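Long-range contact in putative cathepsin d (Ixodes ricinus, PDB 5N7Q), which probably acts as an aspartic endopeptidase of the pepsin-like A1 family, cutting peptide bonds within proteins, and binds the inhibitor pepstatin A: residues A[37-42]-A[122-127]. Residues are numbered along the deposited sequence; the frame is centred on the assembly and turned at random.
Sequences TGSANL and DGILGL
Gly126 N donates to Asn41 O at 2.9 Å; the N-H...O angle is 144° and the donor stands above the carbonyl plane, 57° out of it. A water donates to Gly126 O (2.8 Å) and to Ala40 O (3.1 Å), bridging the two backbones. Tight backbone packing at Gly126 is evident from its CA, 3.0 Å from Ser39 O; a CB there would clash with that oxygen. Further along, Leu42 CA offers a CA-H...O contact to Ile124 O (3.3 Å), consistent with the antiparallel, non-hydrogen-bonded pairing of Leu42 with Leu125. Thr37 and Gly38 complete the Asp-Thr-Gly motif begun by Asp36, the predicted catalytic aspartate, and strand 123-126 lies between strands 29-36 (parallel) and 42-45 (antiparallel), the psi loop of pepsin-like proteases. Ser39 OG, hydrogen-bonded to Asp36 OD2, lies 3.8 Å from Ile124 CG2; the bound peptide packs on both side chains. With CG anti to the backbone N (chi1 174°), Leu42 directs CD1 across to Leu125 CB, 3.9 Å off. At the other end Thr37 CG2 meets Leu127 CB, also at 3.9 Å, while Thr37 OG1 is hydrogen-bonded to Ala226 O and Thr228 N, the fireman's grip of the family, beside the second predicted catalytic aspartate, Asp227.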
loop_
_atom_site.group_PDB
_atom_site.type_symbol
_atom_site.label_atom_id
_atom_site.label_comp_id
_atom_site.label_asym_id
_atom_site.label_seq_id
_atom_site.Cartn_x
_atom_site.Cartn_y
_atom_site.Cartn_z
ATOM N N THR A 37 -3.958 -0.619 -0.997
ATOM C CA THR A 37 -5.002 0.397 -1.119
ATOM C C THR A 37 -4.884 1.292 -2.346
ATOM O O THR A 37 -5.766 2.130 -2.559
ATOM C CB THR A 37 -5.153 1.236 0.157
ATOM O OG1 THR A 37 -3.927 1.929 0.400
ATOM C CG2 THR A 37 -5.509 0.368 1.354
ATOM N N GLY A 38 -3.814 1.135 -3.131
ATOM C CA GLY A 38 -3.630 1.829 -4.405
ATOM C C GLY A 38 -4.043 1.131 -5.666
ATOM O O GLY A 38 -3.745 1.612 -6.740
ATOM N N SER A 39 -4.754 0.007 -5.543
ATOM C CA SER A 39 -5.288 -0.702 -6.685
ATOM C C SER A 39 -6.512 -1.475 -6.236
ATOM O O SER A 39 -6.759 -1.553 -5.037
ATOM C CB SER A 39 -4.238 -1.609 -7.322
ATOM O OG SER A 39 -3.951 -2.738 -6.503
ATOM N N ALA A 40 -7.292 -1.987 -7.193
ATOM C CA ALA A 40 -8.609 -2.585 -6.879
ATOM C C ALA A 40 -8.758 -4.056 -7.286
ATOM O O ALA A 40 -9.792 -4.649 -6.984
ATOM C CB ALA A 40 -9.744 -1.755 -7.466
ATOM N N ASN A 41 -7.734 -4.645 -7.897
ATOM C CA ASN A 41 -7.827 -6.015 -8.441
ATOM C C ASN A 41 -7.096 -7.020 -7.568
ATOM O O ASN A 41 -6.057 -6.689 -6.961
ATOM C CB ASN A 41 -7.236 -6.069 -9.848
ATOM C CG ASN A 41 -8.102 -5.360 -10.858
ATOM O OD1 ASN A 41 -8.032 -4.149 -10.974
ATOM N ND2 ASN A 41 -8.961 -6.112 -11.555
ATOM N N LEU A 42 -7.621 -8.243 -7.532
ATOM C CA LEU A 42 -6.926 -9.398 -6.971
ATOM C C LEU A 42 -6.337 -10.213 -8.115
ATOM O O LEU A 42 -7.031 -10.525 -9.087
ATOM C CB LEU A 42 -7.895 -10.281 -6.193
ATOM C CG LEU A 42 -7.379 -11.619 -5.648
ATOM C CD1 LEU A 42 -6.204 -11.530 -4.698
ATOM C CD2 LEU A 42 -8.567 -12.295 -5.006
ATOM N N ASP A 122 2.938 -13.686 -3.783
ATOM C CA ASP A 122 2.481 -14.275 -5.056
ATOM C C ASP A 122 1.666 -13.331 -5.880
ATOM O O ASP A 122 1.613 -13.476 -7.095
ATOM C CB ASP A 122 1.675 -15.527 -4.782
ATOM C CG ASP A 122 2.428 -16.503 -3.892
ATOM O OD1 ASP A 122 3.564 -16.888 -4.248
ATOM O OD2 ASP A 122 1.955 -16.792 -2.772
ATOM N N GLY A 123 1.013 -12.368 -5.255
ATOM C CA GLY A 123 0.160 -11.461 -6.002
ATOM C C GLY A 123 -0.280 -10.296 -5.170
ATOM O O GLY A 123 0.286 -10.015 -4.115
ATOM N N ILE A 124 -1.283 -9.594 -5.683
ATOM C CA ILE A 124 -1.730 -8.336 -5.087
ATOM C C ILE A 124 -3.234 -8.430 -4.849
ATOM O O ILE A 124 -3.939 -8.963 -5.678
ATOM C CB ILE A 124 -1.440 -7.135 -6.007
ATOM C CG1 ILE A 124 0.081 -7.028 -6.256
ATOM C CG2 ILE A 124 -2.054 -5.843 -5.431
ATOM C CD1 ILE A 124 0.514 -5.948 -7.223
ATOM N N LEU A 125 -3.677 -7.932 -3.698
ATOM C CA LEU A 125 -5.098 -7.865 -3.364
ATOM C C LEU A 125 -5.420 -6.396 -3.179
ATOM O O LEU A 125 -5.059 -5.756 -2.146
ATOM C CB LEU A 125 -5.417 -8.693 -2.109
ATOM C CG LEU A 125 -6.909 -8.903 -1.771
ATOM C CD1 LEU A 125 -7.090 -10.164 -0.910
ATOM C CD2 LEU A 125 -7.493 -7.682 -1.087
ATOM N N GLY A 126 -6.071 -5.830 -4.186
ATOM C CA GLY A 126 -6.384 -4.405 -4.155
ATOM C C GLY A 126 -7.549 -4.060 -3.241
ATOM O O GLY A 126 -8.539 -4.775 -3.179
ATOM N N LEU A 127 -7.408 -2.939 -2.530
ATOM C CA LEU A 127 -8.346 -2.420 -1.544
ATOM C C LEU A 127 -8.824 -1.001 -1.865
ATOM O O LEU A 127 -9.469 -0.343 -1.015
ATOM C CB LEU A 127 -7.713 -2.450 -0.149
ATOM C CG LEU A 127 -7.425 -3.829 0.451
ATOM C CD1 LEU A 127 -6.587 -3.662 1.703
ATOM C CD2 LEU A 127 -8.736 -4.559 0.768
HETATM O O HOH W 1 -9.577 -6.798 -4.742
#